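Side-chain contacts in PBP5 (Haemophilus influenzae, PDB 3A3J), which removes the C-terminal D-alanine from peptide precursors of the bacterial cell wall, acting as a D-alanyl-D-alanine carboxypeptidase: residues M41-V46 against G94-S99; G53-T58 against A108-G113; L213-T218 against K244-G249. All coordinates share one frame; numbering follows the deposited sequence.

How the contacts relate
Contact 1 opens first along the chain, on helix 38-51, and contact 2 follows in the loop 53-58 just beyond it. Helix 88-98 returns to close contact 1 at residues 94-99, and the end of the next helix, 101-112, closes contact 2 at 108-113. The two loops therefore cross, and their contacts are in direct touch, Val46 CG2 lying 3.6 Å from Ile111 CD1. Together they bind helix 38-51 and its exit loop to two consecutive helices of the helical region. Contact 3 comes later, in series, and joins strand 210-218 to helix 235-252, closing the loop that runs through strand 224-232; its centre lies about 21 Å from that of contact 1.

Contact 1 of 3, residues M41-V46 against G94-S99; sequences MTSYVV and GVIVVS
Ser43 on helix 38-51 faces Val95 and Ile96 on helix 88-98, in the helical part of the penicillin-recognising fold that this peptidase S11 enzyme shares with the serine beta-lactamases. The backbones come closest at Ser43 and Ile96, whose CA atoms are 6.9 Å apart. From CB outward, the serine side chain meets apolar groups at each step. Its CB lies 4.0 Å from Ile96 CG1. One bond further, OG sits 3.8 Å from the same Ile96 CG1 and also approaches the CG1 methyl of Val95, so that the short side chain ends against two neighbouring branched residues of the facing helix. No hydrogen bond spans the contact. Instead, with chi1 at -42°, OG stands beside its own backbone N and reaches back one turn to bond to the carbonyl O of Lys39. A buried hydroxyl facing hydrocarbon is thereby satisfied within its own helix.

On the facing helix, Ile96 brings up CG1 rather than its terminal methyl. In Val95, CG1 is anti to the backbone N (chi1 171°), and this is the methyl that meets Ser43 OG. The valine also packs on Ala103, Thr104 and Leu107 of helix 101-112, and its side chain comes within about 4 Å of that of Lys39, the likely proton acceptor. Helix 38-51 follows the likely nucleophile Ser36, and the other segment ends at Ser99, a probable active-site residue at which the chain turns to positive phi. The contact therefore lies beside the active site. Lys202, a likely substrate-binding residue, hydrogen-bonds through NZ to the carbonyl O of Ile96. Across the two helices, the shortest approach is 3.5 Å, from Ser43 OG to Val95 CG1.

Contact 2 of 3, residues G53-T58 against A108-G113; sequences GKIHNT and AEHISG
Ile55, in the loop that follows helix 38-51, lays its side chain against Ile111 and His110 near the end of helix 101-112. Its first torsion, chi1 65°, places CG1 between the backbone N and the carbonyl carbon, a crowded setting for a branched residue. Beyond it the chain runs on extended, and CD1 is carried out to 3.8 Å from Ile111 CG1 and 3.9 Å from Ile111 CD1. The other branch, CG2, stands beside the backbone N and touches both partners: it lies 4.1 Å from Ile111 CG1 and equally far from His110 CD2. The two isoleucines cross obliquely, so contact is made by both branches of Ile55 with the longer branch of Ile111, which stands anti to the carbonyl carbon.

His110 takes a different course. Its CG is anti to the backbone N (chi1 177°), which brings CD2 and NE2 beside Ile55 CG2, and this methyl approaches the ring at an oblique angle. The polar end turns to Asp59: NE2 hydrogen-bonds to OD2, the same oxygen that takes the backbone N-H of His56. This bond probably helps to hold the rotation of the ring, and the carboxylate probably favours a proton on that nitrogen.

Ile55 additionally packs on Ala49 and Leu50 of helix 38-51 and on Val88 of helix 88-98. Two residues before it, at Gly53, the chain leaves helical phi/psi in a Schellman motif. The arrangement is thus that of a Schellman-terminated helix, 38-51, whose exit loop packs Ile55 on that helix and on helices 88-98 and 101-112, at the edge of the helical region of the penicillin-recognising fold, away from the catalytic residues.

Contact 3 of 3, residues L213-T218 against K244-G249; sequences LVASAT and KLLQWG
Leu246 of helix 235-252 packs on Ala217 and Ala215 of strand 210-218, and these three buried residues make up the whole contact. One leucine methyl does the touching. CD1 lies 4.1 Å from Ala217 CB and 4.3 Å from Ala215 CB, and it bridges the two alanine methyls from the helix side; they are two residues apart on the same face of the strand. The CB bond of Leu246 points toward the strand, and a first torsion that sets CG anti to the carbonyl carbon (chi1 -63°) lets CD1 reach both alanines. The closest backbone approach is likewise at this point, 7.3 Å between the CA atoms of Ala217 and Leu246. The interaction is purely apolar, with no hydrogen bond between the segments.

The small alanine side chains probably allow this close approach, and Leu246 fills the interface. Leu246 also packs on Ser227 of the adjoining strand 224-232, and Ala217 is covered in addition by Phe250, one helical turn further on. Between the two alanines, Ser216 turns the opposite way, and its OG hydrogen-bonds to Leu225 O and Arg224 NH1. Val214, on that opposite face, touches Leu37, next to the likely nucleophile Ser36, and its backbone is hydrogen-bonded to Lys202.

Helix 235-252 therefore covers the face of the central five-stranded antiparallel sheet that is turned away from the active-site residues. Such packing of the last helix of the catalytic domain on the antiparallel sheet is characteristic of the penicillin-binding protein and serine beta-lactamase fold.

Contact 1 of 3, residues M41-V46 against G94-S99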
ATOM      1  N   MET A  41      -6.233   7.214   0.179  1.00 18.83           N
ATOM      2  CA  MET A  41      -5.365   8.407  -0.101  1.00 22.26           C
ATOM      3  C   MET A  41      -5.636   9.546   0.884  1.00 21.35           C
ATOM      4  O   MET A  41      -4.726  10.107   1.527  1.00 22.37           O
ATOM      5  CB  MET A  41      -5.508   8.889  -1.558  1.00 22.68           C
ATOM      6  CG  MET A  41      -4.432  10.023  -1.950  1.00 24.11           C
ATOM      7  SD  MET A  41      -2.732   9.603  -1.446  1.00 26.25           S
ATOM      8  CE  MET A  41      -2.302   8.791  -2.930  1.00 27.59           C
ATOM      9  N   THR A  42      -6.913   9.844   1.089  1.00 23.18           N
ATOM     10  CA  THR A  42      -7.269  10.868   2.129  1.00 19.98           C
ATOM     11  C   THR A  42      -6.636  10.587   3.473  1.00 22.38           C
ATOM     12  O   THR A  42      -6.075  11.482   4.134  1.00 21.02           O
ATOM     13  CB  THR A  42      -8.830  11.007   2.311  1.00 20.71           C
ATOM     14  OG1 THR A  42      -9.426  11.362   1.055  1.00 19.89           O
ATOM     15  CG2 THR A  42      -9.147  12.058   3.368  1.00 15.48           C
ATOM     16  N   SER A  43      -6.751   9.336   3.945  1.00 23.68           N
ATOM     17  CA  SER A  43      -6.094   8.972   5.234  1.00 24.56           C
ATOM     18  C   SER A  43      -4.560   8.987   5.146  1.00 22.72           C
ATOM     19  O   SER A  43      -3.884   9.208   6.141  1.00 23.20           O
ATOM     20  CB  SER A  43      -6.547   7.539   5.614  1.00 25.52           C
ATOM     21  OG  SER A  43      -7.985   7.485   5.312  1.00 33.35           O
ATOM     22  N   TYR A  44      -4.024   8.667   3.978  1.00 23.39           N
ATOM     23  CA  TYR A  44      -2.571   8.815   3.755  1.00 23.97           C
ATOM     24  C   TYR A  44      -2.141  10.298   4.039  1.00 24.35           C
ATOM     25  O   TYR A  44      -1.344  10.567   4.968  1.00 25.14           O
ATOM     26  CB  TYR A  44      -2.144   8.348   2.341  1.00 24.51           C
ATOM     27  CG  TYR A  44      -0.600   8.323   2.247  1.00 23.27           C
ATOM     28  CD1 TYR A  44       0.124   7.187   2.662  1.00 25.71           C
ATOM     29  CD2 TYR A  44       0.125   9.462   1.882  1.00 21.65           C
ATOM     30  CE1 TYR A  44       1.548   7.161   2.636  1.00 28.62           C
ATOM     31  CE2 TYR A  44       1.544   9.459   1.832  1.00 25.67           C
ATOM     32  CZ  TYR A  44       2.243   8.288   2.199  1.00 27.44           C
ATOM     33  OH  TYR A  44       3.614   8.237   2.179  1.00 31.67           O
ATOM     34  N   VAL A  45      -2.783  11.252   3.351  1.00 24.59           N
ATOM     35  CA  VAL A  45      -2.538  12.743   3.643  1.00 22.87           C
ATOM     36  C   VAL A  45      -2.658  13.055   5.125  1.00 24.17           C
ATOM     37  O   VAL A  45      -1.722  13.553   5.723  1.00 22.95           O
ATOM     38  CB  VAL A  45      -3.485  13.610   2.803  1.00 22.64           C
ATOM     39  CG1 VAL A  45      -3.248  15.122   2.986  1.00 22.56           C
ATOM     40  CG2 VAL A  45      -3.280  13.260   1.360  1.00 19.11           C
ATOM     41  N   VAL A  46      -3.779  12.649   5.751  1.00 25.18           N
ATOM     42  CA  VAL A  46      -3.994  12.901   7.188  1.00 25.90           C
ATOM     43  C   VAL A  46      -2.889  12.244   7.996  1.00 26.69           C
ATOM     44  O   VAL A  46      -2.333  12.823   8.938  1.00 27.96           O
ATOM     45  CB  VAL A  46      -5.420  12.357   7.707  1.00 26.02           C
ATOM     46  CG1 VAL A  46      -5.557  12.592   9.216  1.00 26.47           C
ATOM     47  CG2 VAL A  46      -6.605  13.033   7.011  1.00 24.46           C
ATOM     48  N   GLY A  94     -13.201   8.002  11.923  1.00 27.65           N
ATOM     49  CA  GLY A  94     -14.449   7.870  11.178  1.00 25.82           C
ATOM     50  C   GLY A  94     -14.265   7.663   9.686  1.00 26.11           C
ATOM     51  O   GLY A  94     -15.072   6.987   9.033  1.00 27.49           O
ATOM     52  N   VAL A  95     -13.301   8.377   9.086  1.00 24.83           N
ATOM     53  CA  VAL A  95     -12.933   8.124   7.682  1.00 23.44           C
ATOM     54  C   VAL A  95     -12.435   6.665   7.508  1.00 23.55           C
ATOM     55  O   VAL A  95     -12.840   5.989   6.610  1.00 21.45           O
ATOM     56  CB  VAL A  95     -11.719   9.041   7.270  1.00 23.31           C
ATOM     57  CG1 VAL A  95     -11.192   8.624   5.878  1.00 20.67           C
ATOM     58  CG2 VAL A  95     -12.137  10.544   7.345  1.00 21.12           C
ATOM     59  N   ILE A  96     -11.495   6.261   8.350  1.00 23.44           N
ATOM     60  CA  ILE A  96     -10.877   4.942   8.230  1.00 26.43           C
ATOM     61  C   ILE A  96     -11.845   3.759   8.515  1.00 26.85           C
ATOM     62  O   ILE A  96     -12.044   2.959   7.642  1.00 27.31           O
ATOM     63  CB  ILE A  96      -9.706   4.817   9.141  1.00 27.24           C
ATOM     64  CG1 ILE A  96      -8.496   5.601   8.568  1.00 25.30           C
ATOM     65  CG2 ILE A  96      -9.378   3.293   9.305  1.00 28.27           C
ATOM     66  CD1 ILE A  96      -7.406   5.770   9.650  1.00 24.27           C
ATOM     67  N   VAL A  97     -12.520   3.741   9.675  1.00 27.84           N
ATOM     68  CA  VAL A  97     -13.464   2.617  10.035  1.00 26.67           C
ATOM     69  C   VAL A  97     -14.792   2.643   9.300  1.00 27.30           C
ATOM     70  O   VAL A  97     -15.223   1.598   8.787  1.00 28.59           O
ATOM     71  CB  VAL A  97     -13.628   2.550  11.549  1.00 27.00           C
ATOM     72  CG1 VAL A  97     -14.435   1.288  11.992  1.00 25.37           C
ATOM     73  CG2 VAL A  97     -12.212   2.562  12.167  1.00 24.41           C
ATOM     74  N   VAL A  98     -15.435   3.810   9.151  1.00 26.09           N
ATOM     75  CA  VAL A  98     -16.766   3.798   8.543  1.00 26.04           C
ATOM     76  C   VAL A  98     -16.914   4.641   7.315  1.00 26.37           C
ATOM     77  O   VAL A  98     -18.021   4.959   6.945  1.00 25.52           O
ATOM     78  CB  VAL A  98     -17.910   4.214   9.585  1.00 25.82           C
ATOM     79  CG1 VAL A  98     -17.891   3.244  10.782  1.00 24.25           C
ATOM     80  CG2 VAL A  98     -17.666   5.601  10.090  1.00 27.12           C
ATOM     81  N   SER A  99     -15.797   5.048   6.708  1.00 27.16           N
ATOM     82  CA  SER A  99     -15.846   5.794   5.455  1.00 26.40           C
ATOM     83  C   SER A  99     -16.713   7.059   5.570  1.00 24.34           C
ATOM     84  O   SER A  99     -17.572   7.315   4.715  1.00 21.21           O
ATOM     85  CB  SER A  99     -16.467   4.899   4.425  1.00 26.02           C
ATOM     86  OG  SER A  99     -15.494   3.962   4.080  1.00 35.51           O
TER

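Contact 2 of 3, residues G53-T58 against A108-G113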
ATOM      1  N   GLY A  53       3.785  16.344  12.400  1.00 36.40           N
ATOM      2  CA  GLY A  53       3.446  17.361  13.426  1.00 37.26           C
ATOM      3  C   GLY A  53       2.665  18.593  12.932  1.00 38.04           C
ATOM      4  O   GLY A  53       2.463  19.549  13.673  1.00 39.86           O
ATOM      5  N   LYS A  54       2.186  18.568  11.699  1.00 36.58           N
ATOM      6  CA  LYS A  54       1.462  19.690  11.137  1.00 35.17           C
ATOM      7  C   LYS A  54       0.010  19.724  11.616  1.00 35.54           C
ATOM      8  O   LYS A  54      -0.676  20.734  11.459  1.00 33.40           O
ATOM      9  CB  LYS A  54       1.507  19.619   9.618  1.00 34.61           C
ATOM     10  CG  LYS A  54       2.939  19.659   9.109  1.00 35.30           C
ATOM     11  CD  LYS A  54       3.062  19.444   7.549  1.00 35.14           C
ATOM     12  CE  LYS A  54       4.528  19.633   7.191  1.00 40.41           C
ATOM     13  NZ  LYS A  54       4.946  19.135   5.903  1.00 43.94           N
ATOM     14  N   ILE A  55      -0.477  18.621  12.189  1.00 33.76           N
ATOM     15  CA  ILE A  55      -1.759  18.665  12.834  1.00 32.40           C
ATOM     16  C   ILE A  55      -1.545  17.667  13.948  1.00 33.78           C
ATOM     17  O   ILE A  55      -0.542  16.928  13.937  1.00 33.32           O
ATOM     18  CB  ILE A  55      -2.969  18.253  11.911  1.00 32.27           C
ATOM     19  CG1 ILE A  55      -2.881  16.763  11.492  1.00 29.88           C
ATOM     20  CG2 ILE A  55      -3.135  19.186  10.687  1.00 29.48           C
ATOM     21  CD1 ILE A  55      -4.077  16.234  10.616  1.00 26.08           C
ATOM     22  N   HIS A  56      -2.456  17.674  14.912  1.00 33.96           N
ATOM     23  CA  HIS A  56      -2.388  16.795  16.072  1.00 34.63           C
ATOM     24  C   HIS A  56      -3.701  16.097  16.225  1.00 34.74           C
ATOM     25  O   HIS A  56      -4.712  16.627  15.808  1.00 34.10           O
ATOM     26  CB  HIS A  56      -2.010  17.579  17.308  1.00 34.11           C
ATOM     27  CG  HIS A  56      -0.564  17.950  17.310  1.00 36.75           C
ATOM     28  ND1 HIS A  56      -0.072  19.030  16.596  1.00 39.34           N
ATOM     29  CD2 HIS A  56       0.513  17.340  17.866  1.00 36.75           C
ATOM     30  CE1 HIS A  56       1.243  19.070  16.706  1.00 37.62           C
ATOM     31  NE2 HIS A  56       1.622  18.061  17.478  1.00 39.53           N
ATOM     32  N   ASN A  57      -3.689  14.860  16.728  1.00 36.18           N
ATOM     33  CA  ASN A  57      -4.951  14.165  16.947  1.00 36.46           C
ATOM     34  C   ASN A  57      -5.895  14.944  17.867  1.00 37.07           C
ATOM     35  O   ASN A  57      -7.103  14.774  17.829  1.00 38.03           O
ATOM     36  CB  ASN A  57      -4.698  12.799  17.597  1.00 35.87           C
ATOM     37  CG  ASN A  57      -4.353  11.763  16.602  1.00 35.97           C
ATOM     38  OD1 ASN A  57      -3.446  10.968  16.808  1.00 42.15           O
ATOM     39  ND2 ASN A  57      -5.051  11.757  15.511  1.00 34.36           N
ATOM     40  N   THR A  58      -5.334  15.723  18.766  1.00 37.74           N
ATOM     41  CA  THR A  58      -6.153  16.503  19.679  1.00 38.37           C
ATOM     42  C   THR A  58      -6.686  17.796  19.042  1.00 38.28           C
ATOM     43  O   THR A  58      -7.492  18.498  19.658  1.00 38.71           O
ATOM     44  CB  THR A  58      -5.351  16.875  20.862  1.00 38.89           C
ATOM     45  OG1 THR A  58      -4.051  17.265  20.375  1.00 40.63           O
ATOM     46  CG2 THR A  58      -5.213  15.639  21.764  1.00 37.98           C
ATOM     47  N   ALA A 108     -10.243  17.481   5.265  1.00 26.58           N
ATOM     48  CA  ALA A 108      -9.675  18.184   4.185  1.00 28.55           C
ATOM     49  C   ALA A 108      -9.568  19.710   4.501  1.00 29.95           C
ATOM     50  O   ALA A 108      -8.512  20.355   4.218  1.00 30.95           O
ATOM     51  CB  ALA A 108     -10.526  17.982   2.888  1.00 26.71           C
ATOM     52  N   GLU A 109     -10.668  20.284   4.994  1.00 29.65           N
ATOM     53  CA  GLU A 109     -10.696  21.713   5.343  1.00 29.65           C
ATOM     54  C   GLU A 109      -9.784  22.007   6.512  1.00 30.33           C
ATOM     55  O   GLU A 109      -9.101  23.030   6.533  1.00 30.59           O
ATOM     56  CB  GLU A 109     -12.129  22.173   5.632  1.00 29.09           C
ATOM     57  CG  GLU A 109     -12.994  21.966   4.370  1.00 28.42           C
ATOM     58  CD  GLU A 109     -14.407  22.490   4.498  1.00 29.86           C
ATOM     59  OE1 GLU A 109     -14.840  22.652   5.634  1.00 31.13           O
ATOM     60  OE2 GLU A 109     -15.084  22.711   3.468  1.00 29.15           O
ATOM     61  N   HIS A 110      -9.725  21.139   7.496  1.00 29.31           N
ATOM     62  CA  HIS A 110      -8.816  21.456   8.594  1.00 29.43           C
ATOM     63  C   HIS A 110      -7.325  21.473   8.164  1.00 29.14           C
ATOM     64  O   HIS A 110      -6.525  22.235   8.725  1.00 29.16           O
ATOM     65  CB  HIS A 110      -9.030  20.481   9.752  1.00 30.15           C
ATOM     66  CG  HIS A 110      -8.100  20.666  10.932  1.00 31.53           C
ATOM     67  ND1 HIS A 110      -8.160  21.758  11.773  1.00 36.02           N
ATOM     68  CD2 HIS A 110      -7.151  19.856  11.456  1.00 34.26           C
ATOM     69  CE1 HIS A 110      -7.281  21.619  12.757  1.00 34.36           C
ATOM     70  NE2 HIS A 110      -6.642  20.480  12.579  1.00 37.32           N
ATOM     71  N   ILE A 111      -6.959  20.606   7.207  1.00 28.41           N
ATOM     72  CA  ILE A 111      -5.562  20.393   6.835  1.00 27.25           C
ATOM     73  C   ILE A 111      -5.238  21.398   5.745  1.00 28.33           C
ATOM     74  O   ILE A 111      -4.198  22.010   5.775  1.00 29.89           O
ATOM     75  CB  ILE A 111      -5.327  18.940   6.317  1.00 26.05           C
ATOM     76  CG1 ILE A 111      -5.359  17.928   7.484  1.00 26.79           C
ATOM     77  CG2 ILE A 111      -4.043  18.840   5.552  1.00 21.20           C
ATOM     78  CD1 ILE A 111      -5.624  16.495   6.997  1.00 26.73           C
ATOM     79  N   SER A 112      -6.119  21.558   4.781  1.00 28.55           N
ATOM     80  CA  SER A 112      -5.775  22.406   3.643  1.00 31.16           C
ATOM     81  C   SER A 112      -6.539  23.731   3.495  1.00 31.22           C
ATOM     82  O   SER A 112      -6.304  24.438   2.534  1.00 32.74           O
ATOM     83  CB  SER A 112      -5.833  21.620   2.328  1.00 30.89           C
ATOM     84  OG  SER A 112      -4.679  20.795   2.226  1.00 34.30           O
ATOM     85  N   GLY A 113      -7.426  24.038   4.435  1.00 31.01           N
ATOM     86  CA  GLY A 113      -8.205  25.262   4.409  1.00 31.83           C
ATOM     87  C   GLY A 113      -9.440  25.140   3.528  1.00 32.34           C
ATOM     88  O   GLY A 113     -10.541  25.655   3.887  1.00 34.14           O
TER

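Contact 3 of 3, residues L213-T218 against K244-G249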
ATOM      1  N   LEU A 213     -12.680  -3.983  -2.958  1.00 20.12           N
ATOM      2  CA  LEU A 213     -12.148  -4.128  -1.613  1.00 21.02           C
ATOM      3  C   LEU A 213     -10.653  -4.207  -1.726  1.00 21.91           C
ATOM      4  O   LEU A 213     -10.162  -4.804  -2.630  1.00 24.63           O
ATOM      5  CB  LEU A 213     -12.656  -5.457  -0.999  1.00 21.50           C
ATOM      6  CG  LEU A 213     -12.006  -6.013   0.280  1.00 22.71           C
ATOM      7  CD1 LEU A 213     -12.122  -5.067   1.415  1.00 28.40           C
ATOM      8  CD2 LEU A 213     -12.468  -7.467   0.731  1.00 25.68           C
ATOM      9  N   VAL A 214      -9.935  -3.610  -0.791  1.00 23.42           N
ATOM     10  CA  VAL A 214      -8.524  -3.743  -0.693  1.00 23.63           C
ATOM     11  C   VAL A 214      -8.250  -4.478   0.603  1.00 23.01           C
ATOM     12  O   VAL A 214      -8.647  -4.026   1.653  1.00 25.77           O
ATOM     13  CB  VAL A 214      -7.859  -2.328  -0.692  1.00 23.00           C
ATOM     14  CG1 VAL A 214      -6.339  -2.461  -0.465  1.00 24.58           C
ATOM     15  CG2 VAL A 214      -8.070  -1.734  -2.040  1.00 18.65           C
ATOM     16  N   ALA A 215      -7.621  -5.640   0.553  1.00 23.96           N
ATOM     17  CA  ALA A 215      -7.410  -6.384   1.785  1.00 23.57           C
ATOM     18  C   ALA A 215      -5.937  -6.685   1.937  1.00 24.88           C
ATOM     19  O   ALA A 215      -5.205  -6.769   0.964  1.00 24.69           O
ATOM     20  CB  ALA A 215      -8.276  -7.714   1.795  1.00 22.78           C
ATOM     21  N   SER A 216      -5.488  -6.816   3.166  1.00 26.51           N
ATOM     22  CA  SER A 216      -4.162  -7.243   3.373  1.00 27.84           C
ATOM     23  C   SER A 216      -4.199  -8.200   4.552  1.00 28.91           C
ATOM     24  O   SER A 216      -4.989  -7.997   5.489  1.00 30.24           O
ATOM     25  CB  SER A 216      -3.253  -6.048   3.674  1.00 28.89           C
ATOM     26  OG  SER A 216      -1.888  -6.477   3.900  1.00 27.83           O
ATOM     27  N   ALA A 217      -3.367  -9.254   4.488  1.00 29.95           N
ATOM     28  CA  ALA A 217      -3.312 -10.355   5.489  1.00 31.37           C
ATOM     29  C   ALA A 217      -1.861 -10.803   5.667  1.00 32.17           C
ATOM     30  O   ALA A 217      -1.068 -10.681   4.732  1.00 33.15           O
ATOM     31  CB  ALA A 217      -4.107 -11.536   5.031  1.00 28.88           C
ATOM     32  N   THR A 218      -1.548 -11.302   6.862  1.00 32.71           N
ATOM     33  CA  THR A 218      -0.230 -11.775   7.183  1.00 34.50           C
ATOM     34  C   THR A 218      -0.218 -13.245   7.641  1.00 37.88           C
ATOM     35  O   THR A 218      -1.260 -13.854   7.960  1.00 37.56           O
ATOM     36  CB  THR A 218       0.409 -11.037   8.327  1.00 33.72           C
ATOM     37  OG1 THR A 218      -0.364 -11.285   9.487  1.00 32.65           O
ATOM     38  CG2 THR A 218       0.534  -9.479   8.057  1.00 28.92           C
ATOM     39  N   LYS A 244     -10.075 -15.855  -1.567  1.00 29.93           N
ATOM     40  CA  LYS A 244      -9.540 -16.772  -2.556  1.00 29.11           C
ATOM     41  C   LYS A 244      -8.110 -16.371  -3.033  1.00 30.61           C
ATOM     42  O   LYS A 244      -7.201 -17.236  -3.197  1.00 29.04           O
ATOM     43  CB  LYS A 244     -10.472 -16.861  -3.767  1.00 29.98           C
ATOM     44  CG  LYS A 244     -11.583 -17.948  -3.651  1.00 30.21           C
ATOM     45  CD  LYS A 244     -12.417 -18.107  -4.922  1.00 28.53           C
ATOM     46  CE  LYS A 244     -13.910 -18.413  -4.596  1.00 32.98           C
ATOM     47  NZ  LYS A 244     -14.673 -18.248  -5.842  1.00 33.79           N
ATOM     48  N   LEU A 245      -7.931 -15.084  -3.364  1.00 30.05           N
ATOM     49  CA  LEU A 245      -6.608 -14.587  -3.763  1.00 29.07           C
ATOM     50  C   LEU A 245      -5.608 -14.764  -2.644  1.00 29.40           C
ATOM     51  O   LEU A 245      -4.502 -15.285  -2.863  1.00 30.01           O
ATOM     52  CB  LEU A 245      -6.677 -13.120  -4.146  1.00 28.35           C
ATOM     53  CG  LEU A 245      -7.272 -12.993  -5.540  1.00 27.51           C
ATOM     54  CD1 LEU A 245      -7.638 -11.489  -5.751  1.00 26.23           C
ATOM     55  CD2 LEU A 245      -6.227 -13.425  -6.616  1.00 25.99           C
ATOM     56  N   LEU A 246      -5.981 -14.362  -1.437  1.00 28.80           N
ATOM     57  CA  LEU A 246      -5.023 -14.383  -0.376  1.00 29.06           C
ATOM     58  C   LEU A 246      -4.546 -15.856  -0.087  1.00 32.80           C
ATOM     59  O   LEU A 246      -3.339 -16.117  -0.012  1.00 31.99           O
ATOM     60  CB  LEU A 246      -5.606 -13.709   0.851  1.00 28.93           C
ATOM     61  CG  LEU A 246      -5.938 -12.216   0.647  1.00 26.45           C
ATOM     62  CD1 LEU A 246      -6.681 -11.692   1.886  1.00 28.56           C
ATOM     63  CD2 LEU A 246      -4.644 -11.394   0.386  1.00 20.92           C
ATOM     64  N   GLN A 247      -5.498 -16.785   0.078  1.00 33.63           N
ATOM     65  CA  GLN A 247      -5.206 -18.198   0.385  1.00 36.16           C
ATOM     66  C   GLN A 247      -4.420 -18.880  -0.717  1.00 36.92           C
ATOM     67  O   GLN A 247      -3.518 -19.625  -0.433  1.00 38.93           O
ATOM     68  CB  GLN A 247      -6.488 -18.986   0.684  1.00 34.87           C
ATOM     69  CG  GLN A 247      -7.122 -18.644   2.031  1.00 35.75           C
ATOM     70  CD  GLN A 247      -8.470 -19.377   2.174  1.00 35.34           C
ATOM     71  OE1 GLN A 247      -9.127 -19.718   1.156  1.00 35.35           O
ATOM     72  NE2 GLN A 247      -8.856 -19.657   3.411  1.00 32.94           N
ATOM     73  N   TRP A 248      -4.740 -18.610  -1.970  1.00 38.37           N
ATOM     74  CA  TRP A 248      -3.911 -19.083  -3.050  1.00 38.98           C
ATOM     75  C   TRP A 248      -2.517 -18.543  -2.909  1.00 40.52           C
ATOM     76  O   TRP A 248      -1.503 -19.227  -3.230  1.00 41.19           O
ATOM     77  CB  TRP A 248      -4.455 -18.559  -4.351  1.00 39.14           C
ATOM     78  CG  TRP A 248      -3.734 -19.017  -5.581  1.00 40.07           C
ATOM     79  CD1 TRP A 248      -3.835 -20.253  -6.179  1.00 39.18           C
ATOM     80  CD2 TRP A 248      -2.842 -18.245  -6.416  1.00 41.77           C
ATOM     81  NE1 TRP A 248      -3.092 -20.287  -7.326  1.00 40.32           N
ATOM     82  CE2 TRP A 248      -2.454 -19.080  -7.493  1.00 41.97           C
ATOM     83  CE3 TRP A 248      -2.322 -16.946  -6.351  1.00 41.00           C
ATOM     84  CZ2 TRP A 248      -1.569 -18.653  -8.489  1.00 39.92           C
ATOM     85  CZ3 TRP A 248      -1.469 -16.519  -7.337  1.00 38.09           C
ATOM     86  CH2 TRP A 248      -1.104 -17.368  -8.407  1.00 40.15           C
ATOM     87  N   GLY A 249      -2.438 -17.277  -2.498  1.00 39.92           N
ATOM     88  CA  GLY A 249      -1.126 -16.665  -2.312  1.00 39.52           C
ATOM     89  C   GLY A 249      -0.362 -17.343  -1.197  1.00 39.18           C
ATOM     90  O   GLY A 249       0.716 -17.855  -1.431  1.00 41.11           O
TER